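Local coordinates for extracellular solute-binding protein, family 1 (Bifidobacterium longum subsp. infantis, PDB 6FTH) that probably captures human milk oligosaccharides outside the cell and delivers them to an ABC transporter for uptake, at residues N200-D205 against D277-D282; S149-H154 against T327-S332; K36-D41 against V65-W70. One frame throughout, in Å; residues are numbered along the deposited sequence.

Contact 1 (N200-D205 against D277-D282); sequences NIRKLD and DACDTD
D282 OD2 is gripped by two groups: the side-chain amide of N200 donates to it, with ND2 2.9 Å from OD2, and K274 NZ forms a salt bridge with the same oxygen. The N200 donor arrives on the anti side of the carboxylate, 18° out of its plane, while the oxygen lies close to the plane of the amide. The two side chains cross at about a right angle, yet their flat ends are turned only moderately against each other. N200 ND2 also bonds to Q283 OE1, which helps hold the rotation of the amide at the side of helix 276-284.

C279 fills the middle of the contact. Its SG stands anti to the backbone N (chi1 -175°), which swings the sulfur off the helix against the loop backbone. There SG comes to 3.7 Å from I201 O and 3.8 Å from N200 ND2, both packing distances.

R202 reaches the helix through water. Its NE gives a hydrogen bond to the water, 2.8 Å from NE to the water oxygen, in the plane of the guanidinium. That water in turn donates to D280 OD1, 2.7 Å from its oxygen. R202 NH2 and D280 OD2 stay 4.4 Å apart, beyond a salt bridge, though the opposite charges probably still favour one another.

With N200 also paired through its backbone to V294 in strand 292-297, the loop leaving strand 197-199 is bound both to that neighbouring parallel strand and to the helix that precedes it, a layout in keeping with an alpha/beta lobe of a type 2 periplasmic-binding fold.

Contact 2 (S149-H154 against T327-S332); sequences SGTGQH and TVWDGS
G150 brings its backbone past S332 O, and from there the two loops meet through a pair of side-chain turns, an ST turn at T151 and an Asx turn at D330. The 327-332 loop lies on the chain's way from the sheet containing strand 311-313 to the one containing strand 339-343, consistent with a hinge region between the lobes of a solute-binding protein.

T151 joins the turns: its OG1 donates to D330 OD1 over 2.7 Å, coming from above the carboxylate plane. With OG1 anti to the backbone N (chi1 -180°), CG2 takes the crowded position between N and carbonyl carbon and lies 3.7 Å from W329 NE1. D330 OD1 carries two more bonds, from S332 N at 2.9 Å and from S332 OG at 2.7 Å, the latter on its syn lone pair. D330 OD2 is held by T224 OG1 and F226 N. An alanine in place of D330 would probably leave T151 OG1, S332 N and S332 OG without OD1, and T224 and F226 without OD2, and open the Asx turn.

Two residues on from T151, Q153 N closes the ST turn, 3.0 Å from T151 OG1. The Q153 side chain lays its CG 3.5 Å from D330 CG, and its amide end is fixed by Y211 N and N227 OD1. Q153 O takes the indole hydrogen of W329, NE1 to O 2.8 Å with an N-H...O angle of 154°. The oxygen sits in the ring plane, while the donor stands 48° above the carbonyl plane.

The H154 imidazole bonds to N432 and G297, and only the backbone of H154 meets the tryptophan: H154 CA rests 3.7 Å from W329 CZ2.

Contact 3 (K36-D41 against V65-W70); sequences KRPATD and VSEDAW
E67 holds its CG anti to the carbonyl carbon (chi1 -73°), which lays CG 3.4 Å from K36 O; the chain then runs extended (chi2 174°), carrying CD on toward P38. Farther out, OE1 comes within 3.5 Å of P38 CD, the proline and glutamate crossing at about a right angle. The carboxylate itself is secured from outside, its OE2 held by H89 NE2 and by a salt bridge to R408. A water fastens the backbones here, donating to K36 O at 2.7 Å and accepting from E67 N at 3.0 Å.

K36 N donates to V65 O over 2.8 Å, a nearly straight bond of 163°. The K36 side chain, bent at every torsion beyond CG, curls back over its own loop until NZ lies 2.7 Å from D41 O. E64 adds a salt bridge to that ammonium. On the other segment S66 is the N-cap of helix 67-80, its OG accepting from A69 N at 2.9 Å.

Strands 29-36 and 59-66 run side by side and parallel into this contact, with helix 47-56 between them in sequence: the beta-alpha-beta crossover that opens this lobe of the fold.

How the contacts relate
Contact 2 is buried near the middle of the chain, contact 1 is partly buried farther out, and contact 3 lies at the surface. Contacts 1 and 2 serve the same sheet, at strands 197-199 and 154-158, and contact 1 is nested in the chain loop that contact 2 closes. Their nearest atoms are about 7 Å apart, and Y211 lies between them, touched by R202 and bonded to Q153. Contact 3 belongs to the other sheet, toward which the 327-332 loop leads. Chemistry follows place: contact 2 is joined by direct bonds, three of them on D330 OD1, whereas contacts 1 and 3 each also include a bridging water.

Contact 1 (N200-D205 against D277-D282)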
loop_
_atom_site.group_PDB
_atom_site.type_symbol
_atom_site.label_atom_id
_atom_site.label_comp_id
_atom_site.label_asym_id
_atom_site.label_seq_id
_atom_site.Cartn_x
_atom_site.Cartn_y
_atom_site.Cartn_z
ATOM N N ASN A 200 2.891 20.460 2.261
ATOM C CA ASN A 200 3.218 19.695 3.450
ATOM C C ASN A 200 3.662 18.295 3.054
ATOM O O ASN A 200 3.019 17.645 2.221
ATOM C CB ASN A 200 2.043 19.625 4.415
ATOM C CG ASN A 200 2.499 19.614 5.857
ATOM O OD1 ASN A 200 3.689 19.543 6.144
ATOM N ND2 ASN A 200 1.553 19.636 6.766
ATOM N N ILE A 201 4.771 17.846 3.644
ATOM C CA ILE A 201 5.318 16.527 3.375
ATOM C C ILE A 201 5.544 15.809 4.699
ATOM O O ILE A 201 5.784 16.434 5.739
ATOM C CB ILE A 201 6.630 16.597 2.545
ATOM C CG1 ILE A 201 7.669 17.512 3.208
ATOM C CG2 ILE A 201 6.345 17.061 1.119
ATOM C CD1 ILE A 201 9.088 17.366 2.632
ATOM N N ARG A 202 5.464 14.486 4.647
ATOM C CA ARG A 202 5.735 13.607 5.774
ATOM C C ARG A 202 7.223 13.516 6.057
ATOM O O ARG A 202 8.058 13.631 5.155
ATOM C CB ARG A 202 5.289 12.184 5.438
ATOM C CG ARG A 202 3.786 11.959 5.508
ATOM C CD ARG A 202 3.430 10.488 5.257
ATOM N NE ARG A 202 2.171 10.130 5.925
ATOM C CZ ARG A 202 1.722 8.890 6.095
ATOM N NH1 ARG A 202 2.406 7.850 5.627
ATOM N NH2 ARG A 202 0.582 8.690 6.746
ATOM N N LYS A 203 7.549 13.252 7.322
ATOM C CA LYS A 203 8.920 12.963 7.682
ATOM C C LYS A 203 9.331 11.631 7.063
ATOM O O LYS A 203 8.501 10.869 6.578
ATOM C CB LYS A 203 9.070 12.902 9.211
ATOM C CG LYS A 203 8.405 11.696 9.873
ATOM C CD LYS A 203 8.678 11.666 11.398
ATOM C CE LYS A 203 10.107 11.325 11.744
ATOM N NZ LYS A 203 10.445 9.908 11.385
ATOM N N LEU A 204 10.621 11.338 7.128
ATOM C CA LEU A 204 11.141 10.097 6.589
ATOM C C LEU A 204 11.050 8.962 7.611
ATOM O O LEU A 204 10.793 9.170 8.801
ATOM C CB LEU A 204 12.577 10.296 6.104
ATOM C CG LEU A 204 12.815 11.446 5.142
ATOM C CD1 LEU A 204 14.255 11.492 4.721
ATOM C CD2 LEU A 204 11.918 11.356 3.907
ATOM N N ASP A 205 11.242 7.740 7.112
ATOM C CA ASP A 205 11.245 6.508 7.895
ATOM C C ASP A 205 12.407 5.680 7.355
ATOM O O ASP A 205 13.232 6.180 6.584
ATOM C CB ASP A 205 9.879 5.808 7.816
ATOM C CG ASP A 205 9.572 4.919 9.034
ATOM O OD1 ASP A 205 10.479 4.243 9.549
ATOM O OD2 ASP A 205 8.394 4.882 9.455
ATOM N N ASP A 277 0.770 11.696 12.196
ATOM C CA ASP A 277 -0.536 12.168 12.663
ATOM C C ASP A 277 -0.596 13.693 12.684
ATOM O O ASP A 277 -1.587 14.299 12.262
ATOM C CB ASP A 277 -0.830 11.591 14.054
ATOM C CG ASP A 277 -1.108 10.084 14.037
ATOM O OD1 ASP A 277 -1.383 9.529 12.957
ATOM O OD2 ASP A 277 -1.060 9.450 15.116
ATOM N N ALA A 278 0.455 14.339 13.190
ATOM C CA ALA A 278 0.467 15.796 13.225
ATOM C C ALA A 278 0.402 16.364 11.823
ATOM O O ALA A 278 -0.269 17.371 11.582
ATOM C CB ALA A 278 1.727 16.296 13.930
ATOM N N CYS A 279 1.091 15.723 10.877
ATOM C CA CYS A 279 1.049 16.183 9.498
ATOM C C CYS A 279 -0.361 16.057 8.938
ATOM O O CYS A 279 -0.868 16.989 8.298
ATOM C CB CYS A 279 2.071 15.382 8.681
ATOM S SG CYS A 279 2.290 15.911 6.952
ATOM N N ASP A 280 -1.032 14.935 9.218
ATOM C CA ASP A 280 -2.424 14.775 8.813
ATOM C C ASP A 280 -3.312 15.839 9.445
ATOM O O ASP A 280 -4.236 16.349 8.803
ATOM C CB ASP A 280 -2.933 13.399 9.228
ATOM C CG ASP A 280 -2.423 12.289 8.337
ATOM O OD1 ASP A 280 -1.889 12.588 7.244
ATOM O OD2 ASP A 280 -2.568 11.116 8.744
ATOM N N THR A 281 -3.058 16.166 10.714
ATOM C CA THR A 281 -3.885 17.151 11.402
ATOM C C THR A 281 -3.769 18.518 10.746
ATOM O O THR A 281 -4.755 19.262 10.687
ATOM C CB THR A 281 -3.506 17.182 12.885
ATOM O OG1 THR A 281 -3.815 15.910 13.460
ATOM C CG2 THR A 281 -4.269 18.274 13.642
ATOM N N ASP A 282 -2.589 18.858 10.226
ATOM C CA ASP A 282 -2.441 20.101 9.474
ATOM C C ASP A 282 -3.444 20.157 8.331
ATOM O O ASP A 282 -4.146 21.157 8.146
ATOM C CB ASP A 282 -1.031 20.203 8.887
ATOM C CG ASP A 282 0.053 20.473 9.925
ATOM O OD1 ASP A 282 -0.226 21.064 10.995
ATOM O OD2 ASP A 282 1.219 20.120 9.640
HETATM O O HOH W 1 0.736 12.133 7.239
#

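Contact 2 (S149-H154 against T327-S332)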
loop_
_atom_site.group_PDB
_atom_site.type_symbol
_atom_site.label_atom_id
_atom_site.label_comp_id
_atom_site.label_asym_id
_atom_site.label_seq_id
_atom_site.Cartn_x
_atom_site.Cartn_y
_atom_site.Cartn_z
ATOM N N SER A 149 -7.516 -1.285 -8.139
ATOM C CA SER A 149 -6.410 -1.705 -8.980
ATOM C C SER A 149 -5.380 -0.614 -9.222
ATOM O O SER A 149 -4.256 -0.946 -9.626
ATOM C CB SER A 149 -6.910 -2.202 -10.326
ATOM O OG SER A 149 -7.647 -1.203 -10.999
ATOM N N GLY A 150 -5.729 0.658 -9.005
ATOM C CA GLY A 150 -4.792 1.761 -9.147
ATOM C C GLY A 150 -3.919 1.932 -7.924
ATOM O O GLY A 150 -3.990 1.165 -6.966
ATOM N N THR A 151 -3.077 2.969 -7.965
ATOM C CA THR A 151 -2.156 3.223 -6.872
ATOM C C THR A 151 -2.856 3.830 -5.649
ATOM O O THR A 151 -3.918 4.453 -5.737
ATOM C CB THR A 151 -0.955 4.061 -7.308
ATOM O OG1 THR A 151 -0.114 4.246 -6.168
ATOM C CG2 THR A 151 -1.376 5.399 -7.880
ATOM N N GLY A 152 -2.230 3.643 -4.500
ATOM C CA GLY A 152 -2.633 4.333 -3.290
ATOM C C GLY A 152 -2.054 5.717 -3.127
ATOM O O GLY A 152 -2.407 6.438 -2.179
ATOM N N GLN A 153 -1.165 6.120 -4.038
ATOM C CA GLN A 153 -0.391 7.341 -3.918
ATOM C C GLN A 153 -0.969 8.418 -4.835
ATOM O O GLN A 153 -1.228 8.153 -6.014
ATOM C CB GLN A 153 1.047 7.057 -4.352
ATOM C CG GLN A 153 1.641 5.810 -3.765
ATOM C CD GLN A 153 1.616 5.807 -2.261
ATOM O OE1 GLN A 153 1.860 6.831 -1.622
ATOM N NE2 GLN A 153 1.345 4.646 -1.685
ATOM N N HIS A 154 -1.166 9.634 -4.302
ATOM C CA HIS A 154 -1.713 10.744 -5.075
ATOM C C HIS A 154 -1.140 12.064 -4.587
ATOM O O HIS A 154 -0.690 12.176 -3.448
ATOM C CB HIS A 154 -3.250 10.821 -4.976
ATOM C CG HIS A 154 -3.871 9.493 -5.124
ATOM N ND1 HIS A 154 -3.968 8.607 -4.075
ATOM C CD2 HIS A 154 -4.301 8.827 -6.222
ATOM C CE1 HIS A 154 -4.470 7.468 -4.510
ATOM N NE2 HIS A 154 -4.667 7.570 -5.809
ATOM N N THR A 327 7.225 11.838 -18.133
ATOM C CA THR A 327 6.862 11.976 -16.730
ATOM C C THR A 327 5.883 10.865 -16.383
ATOM O O THR A 327 4.951 10.584 -17.140
ATOM C CB THR A 327 6.203 13.341 -16.521
ATOM O OG1 THR A 327 7.059 14.391 -17.000
ATOM C CG2 THR A 327 5.954 13.609 -15.035
ATOM N N VAL A 328 6.093 10.232 -15.237
ATOM C CA VAL A 328 5.342 9.036 -14.865
ATOM C C VAL A 328 4.598 9.314 -13.568
ATOM O O VAL A 328 4.662 10.421 -13.038
ATOM C CB VAL A 328 6.250 7.796 -14.760
ATOM C CG1 VAL A 328 6.858 7.512 -16.144
ATOM C CG2 VAL A 328 7.363 7.967 -13.677
ATOM N N TRP A 329 3.871 8.316 -13.067
ATOM C CA TRP A 329 3.315 8.362 -11.727
ATOM C C TRP A 329 3.464 6.964 -11.129
ATOM O O TRP A 329 3.711 5.990 -11.840
ATOM C CB TRP A 329 1.869 8.911 -11.687
ATOM C CG TRP A 329 1.372 9.050 -10.292
ATOM C CD1 TRP A 329 0.361 8.338 -9.698
ATOM C CD2 TRP A 329 1.896 9.922 -9.287
ATOM N NE1 TRP A 329 0.233 8.707 -8.392
ATOM C CE2 TRP A 329 1.158 9.683 -8.110
ATOM C CE3 TRP A 329 2.933 10.858 -9.260
ATOM C CZ2 TRP A 329 1.423 10.349 -6.930
ATOM C CZ3 TRP A 329 3.193 11.519 -8.074
ATOM C CH2 TRP A 329 2.447 11.260 -6.939
ATOM N N ASP A 330 3.346 6.894 -9.805
ATOM C CA ASP A 330 3.528 5.654 -9.056
ATOM C C ASP A 330 2.732 4.517 -9.679
ATOM O O ASP A 330 1.552 4.667 -9.991
ATOM C CB ASP A 330 3.074 5.913 -7.606
ATOM C CG ASP A 330 3.311 4.746 -6.687
ATOM O OD1 ASP A 330 2.471 3.806 -6.685
ATOM O OD2 ASP A 330 4.344 4.796 -5.954
ATOM N N GLY A 331 3.379 3.361 -9.800
ATOM C CA GLY A 331 2.801 2.238 -10.496
ATOM C C GLY A 331 2.184 1.178 -9.615
ATOM O O GLY A 331 1.920 0.069 -10.097
ATOM N N SER A 332 1.970 1.465 -8.338
ATOM C CA SER A 332 1.449 0.463 -7.440
ATOM C C SER A 332 -0.012 0.133 -7.748
ATOM O O SER A 332 -0.711 0.801 -8.519
ATOM C CB SER A 332 1.475 0.970 -5.996
ATOM O OG SER A 332 2.746 1.414 -5.554
#

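Contact 3 (K36-D41 against V65-W70)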
loop_
_atom_site.group_PDB
_atom_site.type_symbol
_atom_site.label_atom_id
_atom_site.label_comp_id
_atom_site.label_asym_id
_atom_site.label_seq_id
_atom_site.Cartn_x
_atom_site.Cartn_y
_atom_site.Cartn_z
ATOM N N LYS A 36 -6.371 -9.109 13.298
ATOM C CA LYS A 36 -7.540 -8.269 13.081
ATOM C C LYS A 36 -7.193 -6.822 12.732
ATOM O O LYS A 36 -6.292 -6.206 13.318
ATOM C CB LYS A 36 -8.419 -8.267 14.335
ATOM C CG LYS A 36 -9.034 -9.612 14.703
ATOM C CD LYS A 36 -10.146 -10.120 13.750
ATOM C CE LYS A 36 -11.390 -9.244 13.752
ATOM N NZ LYS A 36 -11.874 -9.020 15.169
ATOM N N ARG A 37 -7.955 -6.268 11.798
ATOM C CA ARG A 37 -7.926 -4.839 11.555
ATOM C C ARG A 37 -8.445 -4.102 12.790
ATOM O O ARG A 37 -9.338 -4.592 13.488
ATOM C CB ARG A 37 -8.873 -4.524 10.409
ATOM C CG ARG A 37 -8.834 -3.118 9.880
ATOM C CD ARG A 37 -10.019 -2.924 8.980
ATOM N NE ARG A 37 -10.038 -1.642 8.303
ATOM C CZ ARG A 37 -10.493 -0.509 8.834
ATOM N NH1 ARG A 37 -10.939 -0.466 10.089
ATOM N NH2 ARG A 37 -10.495 0.602 8.110
ATOM N N PRO A 38 -7.933 -2.909 13.065
ATOM C CA PRO A 38 -8.584 -2.078 14.078
ATOM C C PRO A 38 -10.041 -1.821 13.718
ATOM O O PRO A 38 -10.443 -1.883 12.550
ATOM C CB PRO A 38 -7.767 -0.780 14.057
ATOM C CG PRO A 38 -6.424 -1.185 13.569
ATOM C CD PRO A 38 -6.685 -2.306 12.568
ATOM N N ALA A 39 -10.843 -1.559 14.747
ATOM C CA ALA A 39 -12.230 -1.102 14.620
ATOM C C ALA A 39 -13.200 -2.209 14.250
ATOM O O ALA A 39 -14.365 -1.906 13.933
ATOM C CB ALA A 39 -12.401 0.048 13.618
ATOM N N THR A 40 -12.780 -3.467 14.295
ATOM C CA THR A 40 -13.630 -4.610 14.008
ATOM C C THR A 40 -14.199 -5.207 15.293
ATOM O O THR A 40 -13.542 -5.201 16.349
ATOM C CB THR A 40 -12.842 -5.664 13.219
ATOM O OG1 THR A 40 -11.626 -5.997 13.911
ATOM C CG2 THR A 40 -12.508 -5.166 11.833
ATOM N N ASP A 41 -15.437 -5.688 15.203
ATOM C CA ASP A 41 -16.049 -6.491 16.254
ATOM C C ASP A 41 -15.314 -7.821 16.362
ATOM O O ASP A 41 -14.467 -8.181 15.527
ATOM C CB ASP A 41 -17.529 -6.743 15.926
ATOM C CG ASP A 41 -18.382 -7.070 17.153
ATOM O OD1 ASP A 41 -17.835 -7.328 18.248
ATOM O OD2 ASP A 41 -19.626 -7.062 17.004
ATOM N N VAL A 65 -5.922 -11.691 17.325
ATOM C CA VAL A 65 -4.827 -10.859 17.811
ATOM C C VAL A 65 -4.815 -9.550 17.035
ATOM O O VAL A 65 -5.162 -9.506 15.848
ATOM C CB VAL A 65 -3.473 -11.577 17.671
ATOM C CG1 VAL A 65 -3.512 -12.904 18.414
ATOM C CG2 VAL A 65 -3.136 -11.801 16.206
ATOM N N SER A 66 -4.416 -8.473 17.707
ATOM C CA SER A 66 -4.271 -7.193 17.026
ATOM C C SER A 66 -3.038 -7.206 16.130
ATOM O O SER A 66 -2.133 -8.033 16.275
ATOM C CB SER A 66 -4.133 -6.048 18.028
ATOM O OG SER A 66 -2.873 -6.117 18.678
ATOM N N GLU A 67 -3.015 -6.263 15.188
ATOM C CA GLU A 67 -1.859 -6.121 14.314
ATOM C C GLU A 67 -0.618 -5.744 15.114
ATOM O O GLU A 67 0.467 -6.282 14.873
ATOM C CB GLU A 67 -2.174 -5.100 13.219
ATOM C CG GLU A 67 -3.149 -5.664 12.179
ATOM C CD GLU A 67 -3.622 -4.660 11.149
ATOM O OE1 GLU A 67 -3.580 -3.426 11.365
ATOM O OE2 GLU A 67 -4.070 -5.146 10.091
ATOM N N ASP A 68 -0.767 -4.858 16.100
ATOM C CA ASP A 68 0.384 -4.441 16.901
ATOM C C ASP A 68 0.909 -5.589 17.744
ATOM O O ASP A 68 2.126 -5.758 17.878
ATOM C CB ASP A 68 0.007 -3.259 17.803
ATOM C CG ASP A 68 -0.082 -1.947 17.043
ATOM O OD1 ASP A 68 0.530 -1.831 15.964
ATOM O OD2 ASP A 68 -0.781 -1.032 17.531
ATOM N N ALA A 69 0.018 -6.402 18.310
ATOM C CA ALA A 69 0.468 -7.561 19.068
ATOM C C ALA A 69 1.131 -8.591 18.161
ATOM O O ALA A 69 2.176 -9.160 18.510
ATOM C CB ALA A 69 -0.703 -8.177 19.833
ATOM N N TRP A 70 0.550 -8.836 16.986
ATOM C CA TRP A 70 1.119 -9.836 16.090
ATOM C C TRP A 70 2.522 -9.442 15.632
ATOM O O TRP A 70 3.407 -10.291 15.520
ATOM C CB TRP A 70 0.176 -10.048 14.904
ATOM C CG TRP A 70 0.702 -11.042 13.928
ATOM C CD1 TRP A 70 1.037 -10.804 12.643
ATOM C CD2 TRP A 70 0.988 -12.423 14.174
ATOM N NE1 TRP A 70 1.518 -11.950 12.062
ATOM C CE2 TRP A 70 1.493 -12.962 12.975
ATOM C CE3 TRP A 70 0.857 -13.256 15.282
ATOM C CZ2 TRP A 70 1.870 -14.295 12.854
ATOM C CZ3 TRP A 70 1.236 -14.571 15.169
ATOM C CH2 TRP A 70 1.729 -15.083 13.963
HETATM O O HOH W 2 -5.440 -4.415 15.115
#